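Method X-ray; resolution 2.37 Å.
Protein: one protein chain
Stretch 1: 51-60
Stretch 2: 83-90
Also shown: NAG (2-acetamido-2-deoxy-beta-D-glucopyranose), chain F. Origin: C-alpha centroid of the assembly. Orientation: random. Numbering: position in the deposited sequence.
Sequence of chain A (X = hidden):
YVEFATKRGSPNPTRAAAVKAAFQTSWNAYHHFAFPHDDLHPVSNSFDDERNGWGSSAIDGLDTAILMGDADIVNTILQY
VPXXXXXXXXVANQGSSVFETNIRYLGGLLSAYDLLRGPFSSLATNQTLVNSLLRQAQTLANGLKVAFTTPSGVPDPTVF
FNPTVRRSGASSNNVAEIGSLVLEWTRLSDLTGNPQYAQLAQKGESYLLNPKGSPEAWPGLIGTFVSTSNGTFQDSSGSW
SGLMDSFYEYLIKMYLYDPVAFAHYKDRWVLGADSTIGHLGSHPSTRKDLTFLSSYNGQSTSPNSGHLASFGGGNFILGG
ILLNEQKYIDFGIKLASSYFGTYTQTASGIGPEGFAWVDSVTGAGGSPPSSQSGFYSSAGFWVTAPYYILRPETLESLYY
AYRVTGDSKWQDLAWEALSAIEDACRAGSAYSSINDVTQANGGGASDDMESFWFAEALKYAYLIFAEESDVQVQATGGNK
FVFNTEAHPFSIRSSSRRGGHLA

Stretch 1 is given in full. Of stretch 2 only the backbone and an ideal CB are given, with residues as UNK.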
# COMPACT_ATOMS: atom_id res chain seq x y z
N ARG A 51 15.26 -5.42 3.13
CA ARG A 51 14.28 -6.48 3.01
C ARG A 51 14.93 -7.85 3.16
O ARG A 51 14.63 -8.79 2.41
CB ARG A 51 13.58 -6.37 1.65
CG ARG A 51 12.06 -6.22 1.69
CD ARG A 51 11.58 -5.08 2.60
NE ARG A 51 11.52 -5.52 3.99
CZ ARG A 51 11.39 -4.71 5.04
NH1 ARG A 51 11.30 -3.39 4.86
NH2 ARG A 51 11.38 -5.21 6.26
N ASN A 52 15.83 -7.96 4.13
CA ASN A 52 16.50 -9.22 4.41
C ASN A 52 17.36 -9.80 3.27
O ASN A 52 17.75 -10.96 3.31
CB ASN A 52 15.46 -10.26 4.86
CG ASN A 52 14.70 -9.81 6.09
OD1 ASN A 52 15.28 -9.63 7.15
ND2 ASN A 52 13.40 -9.60 5.94
N GLY A 53 17.65 -8.98 2.26
CA GLY A 53 18.49 -9.43 1.17
C GLY A 53 17.94 -10.48 0.22
O GLY A 53 18.71 -11.20 -0.42
N TRP A 54 16.62 -10.57 0.11
CA TRP A 54 16.01 -11.54 -0.79
C TRP A 54 15.77 -10.97 -2.19
O TRP A 54 15.31 -11.68 -3.08
CB TRP A 54 14.69 -12.08 -0.20
CG TRP A 54 14.89 -13.05 0.94
CD1 TRP A 54 15.77 -14.10 0.99
CD2 TRP A 54 14.17 -13.07 2.18
NE1 TRP A 54 15.65 -14.77 2.18
CE2 TRP A 54 14.67 -14.17 2.94
CE3 TRP A 54 13.15 -12.28 2.74
CZ2 TRP A 54 14.19 -14.49 4.21
CZ3 TRP A 54 12.67 -12.60 4.01
CH2 TRP A 54 13.20 -13.70 4.73
N GLY A 55 16.09 -9.69 -2.40
CA GLY A 55 15.89 -9.09 -3.71
C GLY A 55 14.56 -8.37 -3.82
O GLY A 55 13.83 -8.53 -4.81
N SER A 56 14.26 -7.58 -2.81
CA SER A 56 13.02 -6.82 -2.71
C SER A 56 12.55 -6.15 -4.02
O SER A 56 11.49 -6.48 -4.54
CB SER A 56 13.18 -5.77 -1.61
OG SER A 56 11.95 -5.15 -1.29
N SER A 57 13.35 -5.22 -4.55
CA SER A 57 12.98 -4.52 -5.78
C SER A 57 12.67 -5.44 -6.97
O SER A 57 11.79 -5.13 -7.77
CB SER A 57 14.07 -3.52 -6.19
OG SER A 57 14.15 -2.46 -5.26
N ALA A 58 13.38 -6.56 -7.08
CA ALA A 58 13.12 -7.47 -8.21
C ALA A 58 11.75 -8.14 -8.11
O ALA A 58 11.04 -8.25 -9.10
CB ALA A 58 14.23 -8.53 -8.29
N ILE A 59 11.39 -8.59 -6.91
CA ILE A 59 10.10 -9.26 -6.70
C ILE A 59 8.93 -8.28 -6.74
O ILE A 59 7.89 -8.55 -7.35
CB ILE A 59 10.09 -10.01 -5.35
CG1 ILE A 59 11.28 -10.97 -5.28
CG2 ILE A 59 8.77 -10.77 -5.19
CD1 ILE A 59 11.31 -12.01 -6.40
N ASP A 60 9.11 -7.13 -6.10
CA ASP A 60 8.09 -6.10 -6.05
C ASP A 60 7.77 -5.51 -7.43
O ASP A 60 6.63 -5.13 -7.69
CB ASP A 60 8.55 -4.99 -5.09
CG ASP A 60 7.56 -4.73 -3.97
OD1 ASP A 60 6.69 -5.60 -3.74
OD2 ASP A 60 7.66 -3.67 -3.32
N UNK A 83 16.54 -19.06 -7.56
CA UNK A 83 17.81 -18.90 -6.85
C UNK A 83 17.66 -18.35 -5.45
O UNK A 83 18.52 -18.57 -4.60
CB UNK A 83 18.74 -17.98 -7.65
N UNK A 84 16.59 -17.61 -5.18
CA UNK A 84 16.42 -17.05 -3.85
C UNK A 84 16.32 -18.14 -2.78
O UNK A 84 15.72 -19.20 -3.02
CB UNK A 84 15.17 -16.16 -3.81
N UNK A 85 16.90 -17.89 -1.62
CA UNK A 85 16.84 -18.85 -0.53
C UNK A 85 15.96 -18.29 0.58
O UNK A 85 16.44 -17.61 1.49
CB UNK A 85 18.24 -19.17 -0.01
N UNK A 86 14.67 -18.59 0.51
CA UNK A 86 13.70 -18.12 1.49
C UNK A 86 13.67 -18.94 2.78
O UNK A 86 12.69 -18.89 3.52
CB UNK A 86 12.31 -18.12 0.86
N UNK A 87 14.73 -19.70 3.04
CA UNK A 87 14.76 -20.50 4.26
C UNK A 87 15.84 -19.98 5.20
O UNK A 87 16.14 -20.59 6.22
CB UNK A 87 15.00 -21.98 3.93
N UNK A 88 16.41 -18.83 4.87
CA UNK A 88 17.45 -18.26 5.71
C UNK A 88 17.71 -16.81 5.35
O UNK A 88 17.06 -16.26 4.47
CB UNK A 88 18.74 -19.07 5.59
N UNK A 89 18.64 -16.19 6.07
CA UNK A 89 19.05 -14.82 5.80
C UNK A 89 20.58 -14.85 5.78
O UNK A 89 21.21 -15.60 6.53
CB UNK A 89 18.50 -13.84 6.84
N UNK A 90 21.18 -14.03 4.93
CA UNK A 90 22.64 -13.99 4.84
C UNK A 90 23.21 -13.65 6.21
O UNK A 90 24.22 -14.21 6.63
CB UNK A 90 23.10 -12.98 3.79
C1 NAG F . 19.55 -22.21 1.79
C2 NAG F . 20.29 -23.37 1.10
C3 NAG F . 20.45 -24.53 2.09
C4 NAG F . 21.10 -24.06 3.39
C5 NAG F . 20.34 -22.86 3.96
C6 NAG F . 21.03 -22.28 5.17
C7 NAG F . 20.02 -23.68 -1.27
C8 NAG F . 19.08 -23.99 -2.42
N2 NAG F . 19.53 -23.81 -0.05
O3 NAG F . 21.23 -25.55 1.50
O4 NAG F . 21.08 -25.12 4.34
O5 NAG F . 20.26 -21.81 2.97
O6 NAG F . 22.19 -21.55 4.78
O7 NAG F . 21.18 -23.32 -1.50

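Stretch 1 offers one large feature to its partner: the indole of Trp54, the last residue of a type I' turn that begins at Arg51. Beyond it, Gly55 caps a helix that presents Ile59.

Position 83 has no atom of stretch 1 within 5.5 Å of its ideal CB. Many side chains would do. The deposited residue is Gln83, which makes no contact with stretch 1.

At position 84 the CA-to-CB bond points toward stretch 1. The ideal CB lies 4.5 Å from Trp54 O, with the indole and the Ile59 side chain ahead. Neither carries a charge, so an aliphatic side chain such as Leu, Ile, Val or Met suits the place. The residue is Ile84. Its CG2 lies 3.7 Å from Trp54 CD1, and its CD1 lies 3.7 Å from Ile59 CD1. It thus bridges the tryptophan and the helix.

At position 85 the CB points sideways and meets nothing of stretch 1. The carbonyl O of 85 is 3.0 Å from Trp54 NE1, a weak hydrogen bond that uses only the backbone of 85 and so does not select a side chain. NAG C1 lies beyond the CB, as expected for an N-linked glycan, which calls for asparagine. The residue is Asn85, with ND2 bonded to NAG C1 at 1.5 Å.

Position 86 also points its CB sideways, 4.9 Å from Trp54 NE1. A long apolar or aromatic side chain could reach the indole face. The residue is Phe86. Its end comes nearer than the CB direction suggests. Phe86 CE1 sits over one face of the indole, 3.7 Å from Trp54 CG. The pair is edge-to-face, with the edge of Phe86 toward Trp54 and the planes at 56°.

Position 87 points away from stretch 1, so contact there does not select the residue. The glycosylation sequon asks for serine or threonine two places after the asparagine. The residue is Thr87. Its OG1 donates to Asn85 OD1 at 2.6 Å, and its N donates to the same Asn85 OD1 at 3.1 Å.

Position 88 points away too, and its ideal CB lies 4.1 Å from NAG O5; a small or branched side chain such as Ser, Thr or Val would suit. Its carbonyl O lies near the plane of the indole, 3.1 Å from Trp54 NE1, in a second weak hydrogen bond. The residue is Thr88, whose CG2 is 3.3 Å from NAG O5.

Position 89 has a sideways CB, 4.6 Å from Asn52 O and 5.1 Å from Trp54 CZ2. A compact, partly apolar residue such as Val, Thr or Ile fits. The residue is Thr89. Its CG2 lies 4.0 Å from Trp54 CZ2 and 4.3 Å from Asn52 CB.

Position 90 has open space around its CB, and many residues would serve. The residue is Ala90. A water links the backbones, donating to Asn52 O at 2.9 Å and accepting from Ala90 N at 3.1 Å.

Stretch 2 (83-90) QINFTTTA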
# COMPACT_ATOMS: atom_id res chain seq x y z
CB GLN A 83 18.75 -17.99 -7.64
CG GLN A 83 19.37 -18.64 -8.86
CD GLN A 83 19.97 -17.62 -9.80
OE1 GLN A 83 19.27 -17.03 -10.63
NE2 GLN A 83 21.28 -17.38 -9.67
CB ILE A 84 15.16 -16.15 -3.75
CG1 ILE A 84 15.19 -15.06 -4.82
CG2 ILE A 84 15.11 -15.51 -2.37
CD1 ILE A 84 13.86 -14.32 -4.99
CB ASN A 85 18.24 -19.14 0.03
CG ASN A 85 18.27 -20.39 0.89
OD1 ASN A 85 17.28 -20.71 1.56
ND2 ASN A 85 19.39 -21.10 0.87
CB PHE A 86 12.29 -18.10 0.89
CG PHE A 86 12.06 -16.99 -0.08
CD1 PHE A 86 12.16 -15.66 0.32
CD2 PHE A 86 11.69 -17.27 -1.39
CE1 PHE A 86 11.89 -14.62 -0.58
CE2 PHE A 86 11.42 -16.24 -2.30
CZ PHE A 86 11.52 -14.91 -1.89
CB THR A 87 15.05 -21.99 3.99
OG1 THR A 87 16.42 -22.15 3.60
CG2 THR A 87 14.14 -22.53 2.89
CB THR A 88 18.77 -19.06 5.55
OG1 THR A 88 19.73 -18.61 6.51
CG2 THR A 88 19.33 -18.90 4.15
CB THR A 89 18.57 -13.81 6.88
OG1 THR A 89 19.02 -14.22 8.18
CG2 THR A 89 17.03 -13.72 6.88
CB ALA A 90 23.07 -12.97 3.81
O HOH W 1 19.30 -13.27 2.58
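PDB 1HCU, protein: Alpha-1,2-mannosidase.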